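Local coordinates for protein endoglucanase, family GH5 (Zobellia galactanivorans, PDB 6GL2) that probably hydrolyses beta-glucan chains as a family 5 glycoside hydrolase, an enzyme dedicated to hemicellulose breakdown in a marine bacterium, at residues D32-D37 with T67-I72. Sequence-based numbering, arbitrary orientation.
Sequences DTYNSD and TWKFHI
Tyr34 and Phe70 form the aromatic part of this contact, a T-shaped (edge-to-face) pair with ring planes at 68° and centroids 4.9 Å apart. Phe70 CE2 stands over the centre of the Tyr34 ring, 3.6 Å above its plane. Tyr34 CG is anti to the backbone N (chi1 -166°), on the side of its own carbonyl carbon. One face of Phe70 is in turn overlain near its rim by the peptide joining Asn35 to Ser36, with Ser36 N 3.8 Å from Phe70 CG. Thr67 CG2 adds an apolar touch at Tyr34 CD1. Replacing Tyr34 by an alanine would probably leave the Phe70 edge without its aromatic face and open a gap beside Thr67 CG2.

Two polar links join the same segments. Thr67 OG1 donates to Asp32 O at 2.7 Å, approaching from above the carbonyl plane with a C=O...donor angle of 111°; this hydroxyl also bonds to His108 N. Separately, a water donates to Asn35 O (2.6 Å) and meets His71 NE2 in the plane of the imidazole, whose ND1 is bonded to Glu81. The loops following strands 24-26 and 61-64 of the TIM barrel are thus joined here mainly by an edge-to-face ring pair and a peptide laid over the Phe70 face, with a single direct hydrogen bond; the link between Asn35 O and His71 NE2 probably depends on its water staying in place.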
# COMPACT_ATOMS: atom_id res chain seq x y z
N ASP A 32 10.78 -0.51 4.13
CA ASP A 32 10.77 0.36 2.95
C ASP A 32 11.87 1.42 2.93
O ASP A 32 12.04 2.07 1.91
CB ASP A 32 9.40 1.06 2.84
CG ASP A 32 8.98 1.70 4.10
OD1 ASP A 32 9.05 1.07 5.20
OD2 ASP A 32 8.51 2.90 4.07
N THR A 33 12.62 1.57 4.01
CA THR A 33 13.68 2.56 4.06
C THR A 33 14.60 2.40 2.85
O THR A 33 15.03 1.31 2.50
CB THR A 33 14.43 2.33 5.38
OG1 THR A 33 13.62 2.66 6.48
CG2 THR A 33 15.79 3.15 5.46
N TYR A 34 14.90 3.53 2.21
CA TYR A 34 15.74 3.48 1.01
C TYR A 34 17.20 3.58 1.41
O TYR A 34 17.85 4.68 1.24
CB TYR A 34 15.33 4.52 -0.01
CG TYR A 34 15.93 4.28 -1.39
CD1 TYR A 34 15.52 3.26 -2.15
CD2 TYR A 34 16.98 5.04 -1.83
CE1 TYR A 34 16.03 3.01 -3.41
CE2 TYR A 34 17.53 4.78 -3.08
CZ TYR A 34 17.07 3.74 -3.84
OH TYR A 34 17.57 3.52 -5.11
N ASN A 35 17.71 2.56 2.05
CA ASN A 35 19.09 2.43 2.56
C ASN A 35 19.37 0.98 2.75
O ASN A 35 18.42 0.20 3.02
CB ASN A 35 19.18 3.25 3.87
CG ASN A 35 20.63 3.46 4.35
OD1 ASN A 35 21.31 2.55 4.77
ND2 ASN A 35 21.12 4.72 4.17
N SER A 36 20.64 0.53 2.70
CA SER A 36 20.95 -0.85 3.00
C SER A 36 20.60 -1.22 4.45
O SER A 36 20.40 -2.38 4.76
CB SER A 36 22.41 -1.19 2.69
OG SER A 36 23.22 -0.31 3.43
N ASP A 37 20.53 -0.23 5.36
CA ASP A 37 20.23 -0.40 6.78
C ASP A 37 18.79 0.14 6.97
O ASP A 37 18.58 1.34 6.86
CB ASP A 37 21.19 0.47 7.60
CG ASP A 37 20.96 0.41 9.07
OD1 ASP A 37 19.94 -0.08 9.54
OD2 ASP A 37 21.93 0.77 9.82
N THR A 67 11.21 -2.27 0.53
CA THR A 67 12.12 -1.83 -0.56
C THR A 67 13.14 -2.95 -0.72
O THR A 67 13.75 -3.39 0.26
CB THR A 67 12.75 -0.47 -0.27
OG1 THR A 67 11.71 0.52 -0.29
CG2 THR A 67 13.87 -0.14 -1.31
N TRP A 68 13.29 -3.43 -1.93
CA TRP A 68 14.09 -4.64 -2.22
C TRP A 68 15.43 -4.29 -2.82
O TRP A 68 16.31 -5.13 -2.81
CB TRP A 68 13.30 -5.58 -3.18
CG TRP A 68 12.02 -6.03 -2.57
CD1 TRP A 68 10.80 -5.39 -2.65
CD2 TRP A 68 11.75 -7.20 -1.75
NE1 TRP A 68 9.87 -6.07 -1.95
CE2 TRP A 68 10.37 -7.18 -1.40
CE3 TRP A 68 12.57 -8.23 -1.29
CZ2 TRP A 68 9.78 -8.13 -0.58
CZ3 TRP A 68 11.99 -9.18 -0.44
CH2 TRP A 68 10.61 -9.16 -0.17
N LYS A 69 15.60 -3.10 -3.37
CA LYS A 69 16.81 -2.73 -4.17
C LYS A 69 18.13 -3.10 -3.51
O LYS A 69 19.01 -3.69 -4.16
CB LYS A 69 16.74 -1.23 -4.52
CG LYS A 69 17.94 -0.82 -5.39
CD LYS A 69 17.88 0.61 -5.83
CE LYS A 69 19.21 1.07 -6.47
NZ LYS A 69 20.31 0.03 -6.42
N PHE A 70 18.27 -2.83 -2.26
CA PHE A 70 19.56 -3.05 -1.66
C PHE A 70 19.83 -4.50 -1.35
O PHE A 70 20.86 -4.84 -0.76
CB PHE A 70 19.72 -2.16 -0.43
CG PHE A 70 19.73 -0.69 -0.78
CD1 PHE A 70 20.89 -0.13 -1.17
CD2 PHE A 70 18.59 0.07 -0.72
CE1 PHE A 70 20.93 1.19 -1.49
CE2 PHE A 70 18.59 1.40 -1.09
CZ PHE A 70 19.80 1.93 -1.48
N HIS A 71 18.91 -5.39 -1.67
CA HIS A 71 19.00 -6.82 -1.39
C HIS A 71 18.82 -7.65 -2.61
O HIS A 71 18.51 -8.85 -2.44
CB HIS A 71 18.14 -7.20 -0.22
CG HIS A 71 18.34 -6.38 1.01
ND1 HIS A 71 19.28 -6.65 1.91
CD2 HIS A 71 17.80 -5.14 1.34
CE1 HIS A 71 19.23 -5.67 2.85
NE2 HIS A 71 18.32 -4.77 2.46
N ILE A 72 18.91 -7.15 -3.82
CA ILE A 72 18.76 -7.89 -5.05
C ILE A 72 20.11 -7.91 -5.71
O ILE A 72 20.80 -6.88 -5.88
CB ILE A 72 17.75 -7.25 -5.96
CG1 ILE A 72 16.28 -7.27 -5.41
CG2 ILE A 72 17.81 -7.85 -7.37
CD1 ILE A 72 15.30 -6.35 -6.05
O HOH W 1 17.20 -2.11 2.59